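Local coordinates for phosphoribosylformylglycinamidine synthase, purS subunit (PDB 1VQ3), which is the small PurS subunit of a multi-subunit phosphoribosylformylglycinamidine synthase; PurS itself is an alpha-beta protein, present here as four copies, at residues I20-R25 and L53-H58; F16-D21 and K68-V73. All coordinates share one frame; numbering follows the deposited sequence.

Contact 1. Residues I20-R25 and L53-H58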
loop_
_atom_site.group_PDB
_atom_site.type_symbol
_atom_site.label_atom_id
_atom_site.label_comp_id
_atom_site.label_asym_id
_atom_site.label_seq_id
_atom_site.Cartn_x
_atom_site.Cartn_y
_atom_site.Cartn_z
ATOM N N ILE C 20 -5.935 -6.644 -12.324
ATOM C CA ILE C 20 -7.060 -6.167 -11.490
ATOM C C ILE C 20 -7.002 -6.962 -10.184
ATOM O O ILE C 20 -7.117 -8.208 -10.187
ATOM C CB ILE C 20 -8.390 -6.378 -12.174
ATOM C CG1 ILE C 20 -8.403 -5.887 -13.646
ATOM C CG2 ILE C 20 -9.517 -5.761 -11.349
ATOM C CD1 ILE C 20 -9.496 -6.497 -14.466
ATOM N N ASP C 21 -6.825 -6.242 -9.084
ATOM C CA ASP C 21 -6.826 -6.790 -7.721
ATOM C C ASP C 21 -8.195 -6.553 -7.036
ATOM O O ASP C 21 -8.495 -5.452 -6.564
ATOM C CB ASP C 21 -5.704 -6.141 -6.939
ATOM C CG ASP C 21 -5.391 -6.827 -5.609
ATOM O OD1 ASP C 21 -6.139 -7.681 -5.121
ATOM O OD2 ASP C 21 -4.374 -6.525 -4.970
ATOM N N VAL C 22 -8.983 -7.619 -6.973
ATOM C CA VAL C 22 -10.352 -7.586 -6.508
ATOM C C VAL C 22 -10.339 -8.162 -5.111
ATOM O O VAL C 22 -9.918 -9.312 -4.895
ATOM C CB VAL C 22 -11.295 -8.484 -7.364
ATOM C CG1 VAL C 22 -12.740 -8.269 -6.939
ATOM C CG2 VAL C 22 -11.115 -8.178 -8.846
ATOM N N GLN C 23 -10.783 -7.365 -4.154
ATOM C CA GLN C 23 -10.709 -7.749 -2.762
ATOM C C GLN C 23 -12.068 -7.552 -2.143
ATOM O O GLN C 23 -12.763 -6.644 -2.495
ATOM C CB GLN C 23 -9.714 -6.871 -2.009
ATOM C CG GLN C 23 -8.256 -7.101 -2.334
ATOM C CD GLN C 23 -7.707 -8.470 -1.845
ATOM O OE1 GLN C 23 -8.056 -8.975 -0.778
ATOM N NE2 GLN C 23 -6.830 -9.031 -2.626
ATOM N N TYR C 24 -12.403 -8.389 -1.183
ATOM C CA TYR C 24 -13.594 -8.169 -0.398
ATOM C C TYR C 24 -13.454 -6.886 0.422
ATOM O O TYR C 24 -12.348 -6.539 0.952
ATOM C CB TYR C 24 -13.829 -9.359 0.518
ATOM C CG TYR C 24 -14.302 -10.593 -0.199
ATOM C CD1 TYR C 24 -15.436 -10.566 -1.013
ATOM C CD2 TYR C 24 -13.665 -11.788 -0.015
ATOM C CE1 TYR C 24 -15.895 -11.707 -1.623
ATOM C CE2 TYR C 24 -14.116 -12.946 -0.601
ATOM C CZ TYR C 24 -15.222 -12.908 -1.411
ATOM O OH TYR C 24 -15.640 -14.066 -2.007
ATOM N N ARG C 25 -14.551 -6.146 0.514
ATOM C CA ARG C 25 -14.532 -4.961 1.325
ATOM C C ARG C 25 -14.311 -5.370 2.792
ATOM O O ARG C 25 -14.561 -6.505 3.190
ATOM C CB ARG C 25 -15.820 -4.161 1.193
ATOM C CG ARG C 25 -16.115 -3.648 -0.174
ATOM C CD ARG C 25 -17.521 -3.082 -0.281
ATOM N NE ARG C 25 -17.809 -2.631 -1.636
ATOM C CZ ARG C 25 -17.347 -1.504 -2.159
ATOM N NH1 ARG C 25 -16.572 -0.689 -1.443
ATOM N NH2 ARG C 25 -17.651 -1.182 -3.412
ATOM N N LEU C 53 -7.590 -12.817 1.178
ATOM C CA LEU C 53 -7.568 -13.547 -0.061
ATOM C C LEU C 53 -8.610 -12.939 -1.018
ATOM O O LEU C 53 -9.802 -12.904 -0.748
ATOM C CB LEU C 53 -7.870 -15.020 0.202
ATOM C CG LEU C 53 -7.928 -15.913 -1.035
ATOM C CD1 LEU C 53 -6.600 -16.064 -1.759
ATOM C CD2 LEU C 53 -8.467 -17.214 -0.651
ATOM N N GLY C 54 -8.111 -12.390 -2.113
ATOM C CA GLY C 54 -8.923 -11.903 -3.203
ATOM C C GLY C 54 -8.489 -12.564 -4.500
ATOM O O GLY C 54 -7.834 -13.640 -4.506
ATOM N N LYS C 55 -8.877 -11.901 -5.583
ATOM C CA LYS C 55 -8.669 -12.358 -6.937
ATOM C C LYS C 55 -7.782 -11.393 -7.693
ATOM O O LYS C 55 -7.811 -10.186 -7.495
ATOM C CB LYS C 55 -10.017 -12.458 -7.646
ATOM C CG LYS C 55 -10.960 -13.439 -7.016
ATOM C CD LYS C 55 -12.259 -13.514 -7.778
ATOM C CE LYS C 55 -13.330 -12.671 -7.161
ATOM N NZ LYS C 55 -14.669 -12.990 -7.742
ATOM N N SER C 56 -6.936 -11.970 -8.520
ATOM C CA SER C 56 -6.053 -11.211 -9.361
ATOM C C SER C 56 -6.326 -11.667 -10.789
ATOM O O SER C 56 -6.045 -12.812 -11.183
ATOM C CB SER C 56 -4.586 -11.408 -8.965
ATOM O OG SER C 56 -3.767 -10.798 -9.957
ATOM N N ILE C 57 -6.929 -10.764 -11.545
ATOM C CA ILE C 57 -7.316 -11.028 -12.889
ATOM C C ILE C 57 -6.309 -10.290 -13.730
ATOM O O ILE C 57 -6.153 -9.069 -13.604
ATOM C CB ILE C 57 -8.756 -10.567 -13.142
ATOM C CG1 ILE C 57 -9.744 -11.408 -12.317
ATOM C CG2 ILE C 57 -9.061 -10.726 -14.636
ATOM C CD1 ILE C 57 -11.086 -10.695 -12.066
ATOM N N HIS C 58 -5.594 -11.036 -14.563
ATOM C CA HIS C 58 -4.760 -10.418 -15.620
ATOM C C HIS C 58 -5.494 -10.445 -16.967
ATOM O O HIS C 58 -6.195 -11.420 -17.288
ATOM C CB HIS C 58 -3.461 -11.216 -15.763
ATOM C CG HIS C 58 -2.502 -11.004 -14.635
ATOM N ND1 HIS C 58 -1.217 -11.507 -14.647
ATOM C CD2 HIS C 58 -2.665 -10.414 -13.431
ATOM C CE1 HIS C 58 -0.610 -11.196 -13.519
ATOM N NE2 HIS C 58 -1.466 -10.536 -12.759
HETATM O O HOH W 1 -10.346 -10.312 -0.083
#
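Val22 and Lys55 face each other as a hydrogen-bonded antiparallel pair, Val22 N giving its hydrogen to Lys55 O at 2.9 Å and Lys55 N returning one to Val22 O. Two residues along, Ile20 and Ile57 repeat the pattern, with Ile20 N at 2.8 Å from Ile57 O. Asp21 and Ser56 form the non-hydrogen-bonded pair between them. Strand 15-24 is the middle of the three antiparallel strands of this chain and 51-62 is an outer one, but residues 53-58 also pair antiparallel with a strand of the second subunit, so the sheet continues across the interface.

On the face that carries Asp21, the Gln23 side chain runs outward from CB to CG, which sits beside the backbone N; the chain then bends at chi2 (-69°), placing CD 3.9 Å from Gly54 CA. OE1 takes a hydrogen bond from a water that also donates to Leu53 O and accepts from Tyr24 N, bridging the strands. NE2 lies 3.6 Å from Gly54 CA. One of its N-H groups points almost straight at the syn lone pair of Asp21 OD1, 2.9 Å from NE2 and in the plane of the Gln23 amide. That carboxylate is gripped further by Ser56, His58 and Arg92 of the second subunit. On the face of Ile20, Val22 and Ile57, Val22 CG2 meets Ile57 CD1 at 4.1 Å.

Contact 2. Residues F16-D21 and K68-V73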
loop_
_atom_site.group_PDB
_atom_site.type_symbol
_atom_site.label_atom_id
_atom_site.label_comp_id
_atom_site.label_asym_id
_atom_site.label_seq_id
_atom_site.Cartn_x
_atom_site.Cartn_y
_atom_site.Cartn_z
ATOM N N PHE C 16 -2.789 -3.629 -24.510
ATOM C CA PHE C 16 -2.394 -3.059 -23.229
ATOM C C PHE C 16 -2.726 -4.058 -22.129
ATOM O O PHE C 16 -3.861 -4.535 -22.061
ATOM C CB PHE C 16 -3.144 -1.768 -22.976
ATOM C CG PHE C 16 -2.879 -0.718 -23.999
ATOM C CD1 PHE C 16 -1.787 0.144 -23.861
ATOM C CD2 PHE C 16 -3.706 -0.590 -25.104
ATOM C CE1 PHE C 16 -1.508 1.104 -24.846
ATOM C CE2 PHE C 16 -3.435 0.344 -26.091
ATOM C CZ PHE C 16 -2.354 1.205 -25.955
ATOM N N LYS C 17 -1.750 -4.385 -21.285
ATOM C CA LYS C 17 -1.927 -5.454 -20.311
ATOM C C LYS C 17 -2.180 -4.862 -18.918
ATOM O O LYS C 17 -1.542 -3.867 -18.490
ATOM C CB LYS C 17 -0.689 -6.346 -20.282
ATOM C CG LYS C 17 -0.433 -7.178 -21.528
ATOM C CD LYS C 17 0.383 -6.488 -22.642
ATOM C CE LYS C 17 1.623 -7.329 -23.111
ATOM N NZ LYS C 17 1.566 -8.799 -22.799
ATOM N N PHE C 18 -3.144 -5.430 -18.223
ATOM C CA PHE C 18 -3.490 -4.943 -16.885
ATOM C C PHE C 18 -3.628 -6.097 -15.883
ATOM O O PHE C 18 -3.980 -7.249 -16.234
ATOM C CB PHE C 18 -4.812 -4.179 -16.915
ATOM C CG PHE C 18 -4.803 -2.935 -17.778
ATOM C CD1 PHE C 18 -4.396 -1.733 -17.267
ATOM C CD2 PHE C 18 -5.210 -2.990 -19.107
ATOM C CE1 PHE C 18 -4.404 -0.623 -18.031
ATOM C CE2 PHE C 18 -5.237 -1.877 -19.887
ATOM C CZ PHE C 18 -4.837 -0.689 -19.383
ATOM N N ALA C 19 -3.445 -5.745 -14.605
ATOM C CA ALA C 19 -3.867 -6.561 -13.519
ATOM C C ALA C 19 -4.962 -5.855 -12.743
ATOM O O ALA C 19 -4.895 -4.642 -12.457
ATOM C CB ALA C 19 -2.723 -6.888 -12.610
ATOM N N ILE C 20 -5.935 -6.644 -12.324
ATOM C CA ILE C 20 -7.060 -6.167 -11.490
ATOM C C ILE C 20 -7.002 -6.962 -10.184
ATOM O O ILE C 20 -7.117 -8.208 -10.187
ATOM C CB ILE C 20 -8.390 -6.378 -12.174
ATOM C CG1 ILE C 20 -8.403 -5.887 -13.646
ATOM C CG2 ILE C 20 -9.517 -5.761 -11.349
ATOM C CD1 ILE C 20 -9.496 -6.497 -14.466
ATOM N N ASP C 21 -6.825 -6.242 -9.084
ATOM C CA ASP C 21 -6.826 -6.790 -7.721
ATOM C C ASP C 21 -8.195 -6.553 -7.036
ATOM O O ASP C 21 -8.495 -5.452 -6.564
ATOM C CB ASP C 21 -5.704 -6.141 -6.939
ATOM C CG ASP C 21 -5.391 -6.827 -5.609
ATOM O OD1 ASP C 21 -6.139 -7.681 -5.121
ATOM O OD2 ASP C 21 -4.374 -6.525 -4.970
ATOM N N LYS C 68 -8.299 4.552 -23.543
ATOM C CA LYS C 68 -9.464 3.807 -23.954
ATOM C C LYS C 68 -9.392 2.369 -23.418
ATOM O O LYS C 68 -10.402 1.778 -23.053
ATOM C CB LYS C 68 -9.573 3.792 -25.484
ATOM C CG LYS C 68 -10.883 3.190 -25.989
ATOM C CD LYS C 68 -11.023 3.270 -27.524
ATOM N N ALA C 69 -8.196 1.798 -23.389
ATOM C CA ALA C 69 -8.043 0.426 -22.863
ATOM C C ALA C 69 -8.439 0.377 -21.357
ATOM O O ALA C 69 -9.049 -0.574 -20.871
ATOM C CB ALA C 69 -6.645 -0.001 -23.055
ATOM N N TYR C 70 -8.063 1.411 -20.635
ATOM C CA TYR C 70 -8.388 1.550 -19.226
ATOM C C TYR C 70 -9.862 1.692 -18.996
ATOM O O TYR C 70 -10.401 1.140 -18.039
ATOM C CB TYR C 70 -7.614 2.720 -18.634
ATOM C CG TYR C 70 -7.722 2.838 -17.144
ATOM C CD1 TYR C 70 -6.953 2.046 -16.309
ATOM C CD2 TYR C 70 -8.568 3.769 -16.566
ATOM C CE1 TYR C 70 -7.013 2.181 -14.933
ATOM C CE2 TYR C 70 -8.654 3.885 -15.201
ATOM C CZ TYR C 70 -7.871 3.102 -14.384
ATOM O OH TYR C 70 -7.915 3.260 -13.012
ATOM N N GLU C 71 -10.548 2.402 -19.883
ATOM C CA GLU C 71 -12.009 2.491 -19.809
ATOM C C GLU C 71 -12.657 1.130 -20.021
ATOM O O GLU C 71 -13.625 0.782 -19.360
ATOM C CB GLU C 71 -12.538 3.530 -20.821
ATOM C CG GLU C 71 -12.085 4.951 -20.490
ATOM C CD GLU C 71 -12.573 5.407 -19.114
ATOM O OE1 GLU C 71 -13.770 5.305 -18.859
ATOM O OE2 GLU C 71 -11.773 5.877 -18.296
ATOM N N ILE C 72 -12.111 0.325 -20.931
ATOM C CA ILE C 72 -12.648 -0.990 -21.182
ATOM C C ILE C 72 -12.475 -1.900 -19.970
ATOM O O ILE C 72 -13.376 -2.691 -19.620
ATOM C CB ILE C 72 -11.990 -1.588 -22.478
ATOM C CG1 ILE C 72 -12.580 -0.911 -23.724
ATOM C CG2 ILE C 72 -12.234 -3.040 -22.539
ATOM C CD1 ILE C 72 -11.693 -1.064 -24.958
ATOM N N VAL C 73 -11.325 -1.785 -19.316
ATOM C CA VAL C 73 -11.057 -2.565 -18.114
ATOM C C VAL C 73 -12.077 -2.247 -17.028
ATOM O O VAL C 73 -12.609 -3.135 -16.433
ATOM C CB VAL C 73 -9.658 -2.323 -17.532
ATOM C CG1 VAL C 73 -9.540 -3.012 -16.111
ATOM C CG2 VAL C 73 -8.597 -2.859 -18.482
#
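Phe18 and Val73 carry most of this contact, in which helix 66-81 packs on one face of the antiparallel sheet through its middle strand, 15-24. The short segments run at 39° to each other with their axes 9.4 Å apart, and the interface is made mainly by apolar side-chain atoms. Alternate strand residues Phe16, Phe18 and Ile20 point toward the helix, which answers with Ala69 and, one turn on, Val73.

Val73 divides its two methyls between two strand residues. With CG1 anti to the backbone N (chi1 170°), that methyl meets Ile20 tip to tip, 3.9 Å from CD1, while CG2 comes in obliquely on the Phe18 ring and lies 3.4 Å from CD2, a close fit. The far end of the same ring is met by other residues. Ala69 CB sits at its edge, near the ring plane, 3.9 Å from CE2. On the CE1 side Tyr70 crosses Phe18 at about a right angle, and Phe18 CZ lies near the backbone N of Tyr70. Val91 of strand 87-93 touches Phe18, Tyr70 and Val73, so the neighbouring strand helps enclose the cluster.

Ala69, third in buried area, also serves Phe16. Ala69 CB approaches the Phe16 ring obliquely, touches Phe16 CB and CG, and comes closest to Phe16 CD2 at 3.6 Å.

Overall arrangement
Both contacts use strand 15-24 and share Ile20 and Asp21, with centres about 14 Å apart. Contact 1 pairs this strand with its antiparallel neighbour 51-62 within the sheet; contact 2 joins it to helix 66-81, which lies over one face. Along the chain the shared strand comes first, then helix 31-43, strand 51-62 and helix 66-81, before strand 87-93 closes the sheet on the other side of 15-24. The two contacts also touch directly, His58 CD2 packing 3.6 Å from Ala19 CB. The middle strand is thus held by a neighbouring strand along one edge and by a helix over the face of Ile20, and both contacts reach the second subunit.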